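Local coordinates for metallo-beta-lactamase domain-containing protein (Thermotoga maritima, PDB 3H3E) that binds a zinc ion in a metallo-beta-lactamase fold and is probably a metal-dependent enzyme, although its substrate and reaction remain undefined, at residues V40-G45 with Q164-R169; I67-Y72 with C180-I185; D215-I220 with E240-I245. The protein carries 2 engineered substitutions. All coordinates share one frame; numbering follows the deposited sequence.

Interaction 1: V40-G45 with Q164-R169; sequences VLFDTG and QTLVVR
Val40 and Phe42 meet Leu166 in apolar packing between two beta-sheets, deep in the sandwich at the centre of the metallo-beta-lactamase fold. Strand 40-42 belongs to one mixed sheet and strand 165-170 to the other, and at Phe42 and Leu166, the closest point of approach, the CA atoms are still 7.9 Å apart. Side chains do most of the bridging. The phenyl ring of Phe42 extends with CG anti to the backbone N (chi1 -168°), and Leu166 points its own CG the same way relative to its main chain (chi1 175°). From facing strands the two side chains slide past each other in opposite directions, so that the ring lies alongside the base of the leucine: Phe42 CE1 is 3.8 Å from Leu166 CB, and CD1 of the ring touches the same methylene. The approach is oblique to the ring. Farther out, Leu166 CD2 reaches back to Val40, meeting CG1 tip to tip at 4.1 Å. At its other end the ring offers an edge to the main chain, with Phe42 CZ 4.1 Å from Gln164 O near the ring plane. The amide of Gln164 is engaged elsewhere, NE2 donating to Ile67 O. Around this contact, Phe42 also packs on Ile177 and Leu166 on Leu66. Main-chain polar groups of strand 40-42 pair within their own sheet, Leu41 with Asp64 and Leu66, and Phe42 with Val35. The example illustrates a division of labour: directional bonds build each sheet, while Val40, Phe42 and Leu166 meet by buried apolar contact, with the Gln164-Ile67 bond at its border.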
loop_
_atom_site.group_PDB
_atom_site.type_symbol
_atom_site.label_atom_id
_atom_site.label_comp_id
_atom_site.label_asym_id
_atom_site.label_seq_id
_atom_site.Cartn_x
_atom_site.Cartn_y
_atom_site.Cartn_z
ATOM N N VAL A 40 -5.316 -8.978 -8.978
ATOM C CA VAL A 40 -5.743 -7.638 -8.636
ATOM C C VAL A 40 -4.506 -6.727 -8.600
ATOM O O VAL A 40 -3.432 -7.162 -8.209
ATOM C CB VAL A 40 -6.508 -7.686 -7.299
ATOM C CG1 VAL A 40 -5.692 -7.087 -6.181
ATOM C CG2 VAL A 40 -7.817 -6.985 -7.431
ATOM N N LEU A 41 -4.625 -5.487 -9.060
ATOM C CA LEU A 41 -3.482 -4.579 -9.013
ATOM C C LEU A 41 -3.620 -3.600 -7.859
ATOM O O LEU A 41 -4.617 -2.900 -7.758
ATOM C CB LEU A 41 -3.297 -3.832 -10.338
ATOM C CG LEU A 41 -2.176 -2.781 -10.426
ATOM C CD1 LEU A 41 -0.763 -3.382 -10.415
ATOM C CD2 LEU A 41 -2.374 -1.955 -11.661
ATOM N N PHE A 42 -2.613 -3.573 -6.990
ATOM C CA PHE A 42 -2.602 -2.706 -5.809
ATOM C C PHE A 42 -1.751 -1.487 -6.095
ATOM O O PHE A 42 -0.531 -1.594 -6.195
ATOM C CB PHE A 42 -2.026 -3.444 -4.592
ATOM C CG PHE A 42 -2.237 -2.725 -3.289
ATOM C CD1 PHE A 42 -3.406 -2.902 -2.561
ATOM C CD2 PHE A 42 -1.270 -1.877 -2.784
ATOM C CE1 PHE A 42 -3.607 -2.237 -1.365
ATOM C CE2 PHE A 42 -1.471 -1.218 -1.578
ATOM C CZ PHE A 42 -2.646 -1.408 -0.874
ATOM N N ASP A 43 -2.405 -0.337 -6.230
ATOM C CA ASP A 43 -1.741 0.919 -6.572
ATOM C C ASP A 43 -1.143 0.949 -7.992
ATOM O O ASP A 43 -1.031 -0.073 -8.659
ATOM C CB ASP A 43 -0.714 1.319 -5.501
ATOM C CG ASP A 43 -1.376 1.842 -4.231
ATOM O OD1 ASP A 43 -2.616 1.955 -4.226
ATOM O OD2 ASP A 43 -0.668 2.136 -3.245
ATOM N N THR A 44 -0.777 2.139 -8.453
ATOM C CA THR A 44 -0.385 2.319 -9.837
ATOM C C THR A 44 0.745 3.334 -10.055
ATOM O O THR A 44 0.887 3.854 -11.160
ATOM C CB THR A 44 -1.586 2.784 -10.686
ATOM O OG1 THR A 44 -2.043 4.055 -10.216
ATOM C CG2 THR A 44 -2.715 1.798 -10.612
ATOM N N GLY A 45 1.530 3.632 -9.025
ATOM C CA GLY A 45 2.636 4.566 -9.158
ATOM C C GLY A 45 2.282 6.015 -9.455
ATOM O O GLY A 45 1.144 6.441 -9.271
ATOM N N GLN A 164 -6.571 2.311 2.878
ATOM C CA GLN A 164 -7.061 0.941 2.956
ATOM C C GLN A 164 -5.965 -0.040 2.620
ATOM O O GLN A 164 -4.969 0.309 1.990
ATOM C CB GLN A 164 -8.276 0.723 2.057
ATOM C CG GLN A 164 -8.084 1.126 0.625
ATOM C CD GLN A 164 -9.330 0.903 -0.194
ATOM O OE1 GLN A 164 -10.383 0.562 0.338
ATOM N NE2 GLN A 164 -9.227 1.114 -1.490
ATOM N N THR A 165 -6.155 -1.275 3.059
ATOM C CA THR A 165 -5.094 -2.259 3.019
ATOM C C THR A 165 -5.653 -3.566 2.504
ATOM O O THR A 165 -6.776 -3.943 2.823
ATOM C CB THR A 165 -4.461 -2.449 4.424
ATOM O OG1 THR A 165 -3.836 -1.227 4.825
ATOM C CG2 THR A 165 -3.411 -3.529 4.407
ATOM N N LEU A 166 -4.870 -4.245 1.683
ATOM C CA LEU A 166 -5.300 -5.504 1.115
ATOM C C LEU A 166 -4.850 -6.660 1.997
ATOM O O LEU A 166 -3.721 -6.695 2.465
ATOM C CB LEU A 166 -4.728 -5.654 -0.293
ATOM C CG LEU A 166 -4.962 -6.970 -1.014
ATOM C CD1 LEU A 166 -6.434 -7.109 -1.260
ATOM C CD2 LEU A 166 -4.168 -7.017 -2.337
ATOM N N VAL A 167 -5.755 -7.598 2.238
ATOM C CA VAL A 167 -5.414 -8.829 2.932
ATOM C C VAL A 167 -5.798 -10.011 2.045
ATOM O O VAL A 167 -6.941 -10.144 1.608
ATOM C CB VAL A 167 -6.118 -8.931 4.295
ATOM C CG1 VAL A 167 -5.698 -10.196 5.029
ATOM C CG2 VAL A 167 -5.800 -7.725 5.119
ATOM N N VAL A 168 -4.813 -10.849 1.765
ATOM C CA VAL A 168 -5.014 -12.053 0.991
ATOM C C VAL A 168 -4.864 -13.224 1.943
ATOM O O VAL A 168 -3.827 -13.377 2.594
ATOM C CB VAL A 168 -3.945 -12.211 -0.105
ATOM C CG1 VAL A 168 -4.270 -13.406 -1.002
ATOM C CG2 VAL A 168 -3.784 -10.916 -0.911
ATOM N N ARG A 169 -5.907 -14.043 2.013
ATOM C CA ARG A 169 -5.946 -15.188 2.907
ATOM C C ARG A 169 -5.402 -16.415 2.180
ATOM O O ARG A 169 -5.955 -16.866 1.180
ATOM C CB ARG A 169 -7.372 -15.398 3.416
ATOM C CG ARG A 169 -7.555 -16.520 4.403
ATOM C CD ARG A 169 -9.033 -16.820 4.531
ATOM N NE ARG A 169 -9.665 -16.135 5.653
ATOM C CZ ARG A 169 -10.912 -15.673 5.641
ATOM N NH1 ARG A 169 -11.642 -15.794 4.535
ATOM N NH2 ARG A 169 -11.421 -15.073 6.722
#

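Interaction 2: I67-Y72 with C180-I185; sequences ISHGHY and CSHRGI. With ZN (zinc ion), chain B.
His69 overlaps the first side-chain carbon of Cys180 with one corner of its imidazole, CE1 lying 3.5 Å from Cys180 CB, and its NE2 holds the zinc ion. It opens the sequence His69-Gly70-His71-Tyr72-Asp73-His74, the HxHxDH signature of the metallo-beta-lactamase superfamily, whose loop follows strand 64-66. The opposing loop, 180-185, supplies the third ligand. Zinc is bound by His69 NE2 at 2.3 Å, by His182 NE2 at 2.4 Å and by His71 ND1 at 2.2 Å, His71 alone using its nearer nitrogen. In His182, CG stands beside the backbone N (chi1 -79°), which helps bring the ring to the metal. The rings of His69 and His182 are inclined to each other by 68°, and His182 turns an edge to His69 NE2. His71 presents its own edge to His182. These close nitrogens share a metal and are not hydrogen-bonded to one another.

Second-shell contacts reach the 180-185 loop: the main-chain N of His182 donates to Glu163 OE2, and Cys180 is tied by a disulfide to Cys237. Asp73, His74 and His236 might form the second metal position known from binuclear relatives, though no second metal is modelled. On the side of His69 away from zinc, ND1 donates to Ser68 OG at 3.1 Å, the acceptor lying only 8° out of the imidazole plane; that hydroxyl is hydrogen-bonded in turn to Asp43 OD2.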
loop_
_atom_site.group_PDB
_atom_site.type_symbol
_atom_site.label_atom_id
_atom_site.label_comp_id
_atom_site.label_asym_id
_atom_site.label_seq_id
_atom_site.Cartn_x
_atom_site.Cartn_y
_atom_site.Cartn_z
ATOM N N ILE A 67 -6.865 1.096 -4.705
ATOM C CA ILE A 67 -6.094 2.275 -4.353
ATOM C C ILE A 67 -5.963 2.394 -2.845
ATOM O O ILE A 67 -6.965 2.547 -2.144
ATOM C CB ILE A 67 -6.758 3.532 -4.891
ATOM C CG1 ILE A 67 -6.791 3.489 -6.416
ATOM C CG2 ILE A 67 -5.993 4.741 -4.441
ATOM C CD1 ILE A 67 -5.411 3.405 -7.049
ATOM N N SER A 68 -4.730 2.330 -2.350
ATOM C CA SER A 68 -4.468 2.353 -0.914
ATOM C C SER A 68 -4.783 3.709 -0.290
ATOM O O SER A 68 -5.223 3.787 0.850
ATOM C CB SER A 68 -3.016 1.989 -0.647
ATOM O OG SER A 68 -2.152 2.851 -1.355
ATOM N N HIS A 69 -4.536 4.777 -1.033
ATOM C CA HIS A 69 -4.896 6.118 -0.596
ATOM C C HIS A 69 -4.726 7.099 -1.762
ATOM O O HIS A 69 -4.056 6.793 -2.744
ATOM C CB HIS A 69 -4.112 6.535 0.664
ATOM C CG HIS A 69 -2.635 6.653 0.466
ATOM N ND1 HIS A 69 -1.856 5.615 -0.003
ATOM C CD2 HIS A 69 -1.786 7.682 0.698
ATOM C CE1 HIS A 69 -0.595 6.007 -0.072
ATOM N NE2 HIS A 69 -0.525 7.257 0.349
ATOM N N GLY A 70 -5.362 8.260 -1.678
ATOM C CA GLY A 70 -5.360 9.187 -2.800
ATOM C C GLY A 70 -4.179 10.129 -2.947
ATOM O O GLY A 70 -4.372 11.285 -3.286
ATOM N N HIS A 71 -2.964 9.648 -2.695
ATOM C CA HIS A 71 -1.757 10.398 -3.042
ATOM C C HIS A 71 -1.344 10.177 -4.501
ATOM O O HIS A 71 -1.580 9.107 -5.074
ATOM C CB HIS A 71 -0.595 10.004 -2.142
ATOM C CG HIS A 71 -0.454 10.866 -0.933
ATOM N ND1 HIS A 71 -0.038 10.372 0.286
ATOM C CD2 HIS A 71 -0.681 12.188 -0.749
ATOM C CE1 HIS A 71 -0.004 11.358 1.166
ATOM N NE2 HIS A 71 -0.390 12.471 0.563
ATOM N N TYR A 72 -0.708 11.191 -5.081
ATOM C CA TYR A 72 -0.256 11.182 -6.478
ATOM C C TYR A 72 0.639 9.985 -6.844
ATOM O O TYR A 72 0.531 9.451 -7.933
ATOM C CB TYR A 72 0.493 12.493 -6.781
ATOM C CG TYR A 72 1.866 12.542 -6.159
ATOM C CD1 TYR A 72 3.006 12.309 -6.917
ATOM C CD2 TYR A 72 2.020 12.774 -4.808
ATOM C CE1 TYR A 72 4.263 12.323 -6.344
ATOM C CE2 TYR A 72 3.266 12.789 -4.226
ATOM C CZ TYR A 72 4.384 12.563 -4.997
ATOM O OH TYR A 72 5.629 12.588 -4.409
ATOM N N CYS A 180 1.328 2.943 1.889
ATOM C CA CYS A 180 2.212 3.825 2.633
ATOM C C CYS A 180 2.071 3.714 4.159
ATOM O O CYS A 180 2.961 4.118 4.904
ATOM C CB CYS A 180 2.040 5.274 2.152
ATOM S SG CYS A 180 3.504 5.983 1.423
ATOM N N SER A 181 0.954 3.172 4.621
ATOM C CA SER A 181 0.722 2.999 6.052
ATOM C C SER A 181 0.807 4.304 6.830
ATOM O O SER A 181 1.593 4.421 7.755
ATOM C CB SER A 181 1.720 2.010 6.641
ATOM O OG SER A 181 1.707 0.792 5.929
ATOM N N HIS A 182 -0.018 5.277 6.479
ATOM C CA HIS A 182 0.027 6.575 7.144
ATOM C C HIS A 182 -0.566 6.502 8.543
ATOM O O HIS A 182 -0.202 7.259 9.442
ATOM C CB HIS A 182 -0.722 7.612 6.313
ATOM C CG HIS A 182 0.062 8.129 5.145
ATOM N ND1 HIS A 182 1.164 8.943 5.291
ATOM C CD2 HIS A 182 -0.104 7.956 3.813
ATOM C CE1 HIS A 182 1.641 9.251 4.097
ATOM N NE2 HIS A 182 0.890 8.664 3.184
ATOM N N ARG A 183 -1.492 5.578 8.718
ATOM C CA ARG A 183 -2.159 5.421 9.989
ATOM C C ARG A 183 -1.340 4.564 10.938
ATOM O O ARG A 183 -1.700 4.418 12.095
ATOM C CB ARG A 183 -3.542 4.828 9.782
ATOM C CG ARG A 183 -4.509 5.764 9.067
ATOM C CD ARG A 183 -5.918 5.410 9.507
ATOM N NE ARG A 183 -6.722 6.601 9.687
ATOM C CZ ARG A 183 -7.606 6.763 10.659
ATOM N NH1 ARG A 183 -7.802 5.806 11.541
ATOM N NH2 ARG A 183 -8.289 7.890 10.747
ATOM N N GLY A 184 -0.233 4.013 10.444
ATOM C CA GLY A 184 0.660 3.194 11.252
ATOM C C GLY A 184 0.626 1.727 10.872
ATOM O O GLY A 184 -0.428 1.110 10.906
ATOM N N ILE A 185 1.768 1.159 10.493
ATOM C CA ILE A 185 1.780 -0.215 9.999
ATOM C C ILE A 185 1.443 -1.161 11.131
ATOM O O ILE A 185 0.806 -2.193 10.919
ATOM C CB ILE A 185 3.118 -0.587 9.353
ATOM C CG1 ILE A 185 3.083 -2.007 8.788
ATOM C CG2 ILE A 185 4.230 -0.480 10.359
ATOM C CD1 ILE A 185 1.918 -2.330 7.957
HETATM ZN ZN ZN B . 1.218 8.663 0.836
#

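Interaction 3: D215-I220 with E240-I245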
loop_
_atom_site.group_PDB
_atom_site.type_symbol
_atom_site.label_atom_id
_atom_site.label_comp_id
_atom_site.label_asym_id
_atom_site.label_seq_id
_atom_site.Cartn_x
_atom_site.Cartn_y
_atom_site.Cartn_z
ATOM N N ASP A 215 13.155 4.887 18.156
ATOM C CA ASP A 215 12.269 4.316 19.166
ATOM C C ASP A 215 10.941 3.940 18.535
ATOM O O ASP A 215 10.445 2.829 18.722
ATOM C CB ASP A 215 12.027 5.302 20.316
ATOM C CG ASP A 215 13.156 5.314 21.332
ATOM O OD1 ASP A 215 13.567 4.221 21.779
ATOM O OD2 ASP A 215 13.627 6.420 21.687
ATOM N N GLU A 216 10.363 4.877 17.790
ATOM C CA GLU A 216 9.089 4.637 17.132
ATOM C C GLU A 216 9.175 3.391 16.262
ATOM O O GLU A 216 8.313 2.531 16.320
ATOM C CB GLU A 216 8.657 5.854 16.313
ATOM C CG GLU A 216 8.169 7.036 17.156
ATOM C CD GLU A 216 7.642 8.196 16.309
ATOM O OE1 GLU A 216 8.423 8.764 15.513
ATOM O OE2 GLU A 216 6.447 8.546 16.447
ATOM N N ILE A 217 10.234 3.284 15.478
ATOM C CA ILE A 217 10.437 2.120 14.621
ATOM C C ILE A 217 10.642 0.786 15.349
ATOM O O ILE A 217 10.194 -0.260 14.885
ATOM C CB ILE A 217 11.613 2.330 13.675
ATOM C CG1 ILE A 217 11.361 3.546 12.772
ATOM C CG2 ILE A 217 11.866 1.060 12.884
ATOM C CD1 ILE A 217 12.625 4.101 12.135
ATOM N N GLU A 218 11.324 0.810 16.484
ATOM C CA GLU A 218 11.550 -0.419 17.242
ATOM C C GLU A 218 10.248 -0.953 17.825
ATOM O O GLU A 218 9.994 -2.150 17.808
ATOM C CB GLU A 218 12.581 -0.177 18.336
ATOM C CG GLU A 218 13.913 0.298 17.784
ATOM C CD GLU A 218 14.999 0.375 18.832
ATOM O OE1 GLU A 218 14.703 0.079 20.011
ATOM O OE2 GLU A 218 16.148 0.727 18.470
ATOM N N LYS A 219 9.430 -0.043 18.334
ATOM C CA LYS A 219 8.116 -0.377 18.835
ATOM C C LYS A 219 7.297 -1.090 17.737
ATOM O O LYS A 219 6.472 -1.969 18.018
ATOM C CB LYS A 219 7.424 0.917 19.268
ATOM C CG LYS A 219 6.815 0.900 20.666
ATOM C CD LYS A 219 5.607 -0.033 20.772
ATOM C CE LYS A 219 5.262 -0.347 22.242
ATOM N NZ LYS A 219 6.213 -1.312 22.892
ATOM N N ILE A 220 7.529 -0.700 16.483
ATOM C CA ILE A 220 6.807 -1.272 15.355
ATOM C C ILE A 220 7.331 -2.666 15.049
ATOM O O ILE A 220 6.550 -3.617 14.937
ATOM C CB ILE A 220 6.901 -0.363 14.115
ATOM C CG1 ILE A 220 5.898 0.784 14.234
ATOM C CG2 ILE A 220 6.653 -1.140 12.823
ATOM C CD1 ILE A 220 6.138 1.892 13.243
ATOM N N GLU A 240 15.752 3.577 4.596
ATOM C CA GLU A 240 16.943 2.764 4.866
ATOM C C GLU A 240 17.182 2.550 6.362
ATOM O O GLU A 240 17.541 1.455 6.788
ATOM C CB GLU A 240 18.190 3.371 4.196
ATOM C CG GLU A 240 19.494 2.595 4.444
ATOM C CD GLU A 240 20.752 3.323 3.947
ATOM O OE1 GLU A 240 20.634 4.223 3.084
ATOM O OE2 GLU A 240 21.864 2.985 4.422
ATOM N N ARG A 241 16.981 3.590 7.160
ATOM C CA ARG A 241 17.184 3.471 8.597
ATOM C C ARG A 241 16.243 2.424 9.170
ATOM O O ARG A 241 16.662 1.520 9.888
ATOM C CB ARG A 241 16.955 4.814 9.298
ATOM C CG ARG A 241 17.243 4.795 10.798
ATOM C CD ARG A 241 18.598 4.167 11.093
ATOM N NE ARG A 241 18.847 3.994 12.525
ATOM C CZ ARG A 241 19.860 3.288 13.028
ATOM N NH1 ARG A 241 20.718 2.680 12.213
ATOM N NH2 ARG A 241 20.016 3.187 14.345
ATOM N N ALA A 242 14.965 2.551 8.833
ATOM C CA ALA A 242 13.941 1.668 9.369
ATOM C C ALA A 242 14.209 0.234 8.950
ATOM O O ALA A 242 14.072 -0.684 9.756
ATOM C CB ALA A 242 12.560 2.115 8.925
ATOM N N VAL A 243 14.601 0.040 7.695
ATOM C CA VAL A 243 14.903 -1.297 7.208
ATOM C C VAL A 243 16.069 -1.909 7.973
ATOM O O VAL A 243 16.028 -3.089 8.325
ATOM C CB VAL A 243 15.228 -1.314 5.717
ATOM C CG1 VAL A 243 15.564 -2.726 5.284
ATOM C CG2 VAL A 243 14.058 -0.770 4.906
ATOM N N ASP A 244 17.106 -1.115 8.231
ATOM C CA ASP A 244 18.258 -1.602 8.989
ATOM C C ASP A 244 17.811 -2.088 10.358
ATOM O O ASP A 244 18.285 -3.113 10.847
ATOM C CB ASP A 244 19.344 -0.523 9.139
ATOM C CG ASP A 244 20.208 -0.366 7.890
ATOM O OD1 ASP A 244 20.027 -1.131 6.914
ATOM O OD2 ASP A 244 21.073 0.536 7.890
ATOM N N ILE A 245 16.895 -1.350 10.979
ATOM C CA ILE A 245 16.346 -1.761 12.272
ATOM C C ILE A 245 15.558 -3.069 12.161
ATOM O O ILE A 245 15.710 -3.957 13.001
ATOM C CB ILE A 245 15.466 -0.663 12.896
ATOM C CG1 ILE A 245 16.329 0.545 13.287
ATOM C CG2 ILE A 245 14.698 -1.208 14.086
ATOM C CD1 ILE A 245 15.535 1.748 13.753
#
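Ile217 and Ile245 adopt the same first torsion (chi1 -60° in Ile217, -67° in Ile245), which sets CG1 beside the backbone N and CG2 anti to it. On Ile217 the two branches therefore diverge and serve different partners. Its longer branch carries CD1 onto Ala242, 3.8 Å from Ala242 CB and nearly as close to the alanine CA, so the methyl rests close to the helix backbone. The short branch faces Ile245: Ile217 CG2 lies 3.8 Å from Ile245 CG2, and it touches CD1 of the same isoleucine at a similar distance. Ile245 thus straddles that methyl with the ends of both its branches, and the two isoleucines cross obliquely. At the margin, the aliphatic part of Glu218 crosses Ile245 at about a right angle, with Glu218 CG 4.1 Å from Ile245 CG2.

The charged ends lie beyond this apolar seam. Arg241 forms a salt bridge from NH2 to Asp214 OD2, a polar link between the two helices beside the isoleucines. The carboxylate of Glu218 makes a long, weak ion pair with Arg248 and lies close to the like-charged Glu249, an arrangement that would be expected to contribute little attraction.

The axes of the short segments come within 9.9 Å, and their N-to-C directions differ by 44°. Helix 214-226 joins strand 200-204 to strand 231-235, and helix 240-249 follows strand 231-235 and leads to the parallel strand 253-254. The contact is therefore one between neighbouring helices of successive beta-alpha-beta crossovers, packed in an outer helical layer of the alpha-beta/beta-alpha sandwich of metallo-beta-lactamases.

Together the three contacts run from the centre of the fold to its helical exterior. Interactions 1 and 2 are about 11 Å apart between centres and touch directly: Gln164 NE2 lies 2.8 Å from Ile67 O in a probable hydrogen bond, Asp43 is linked to Ser68, and Phe42 CZ packs on Ser68 CB. The sheet-to-sheet contact is thereby joined to the zinc ligands through Ser68, which accepts the hydrogen bond of His69, although the Phe42 side chain remains about 11 Å from the metal. Interaction 3 lies farther out, its centre about 18 Å from that of interaction 2, but Ile185 CG2 meets Ile220 CG2 at 3.5 Å. Interactions 1 and 3 do not touch, their nearest atoms being about 13 Å apart.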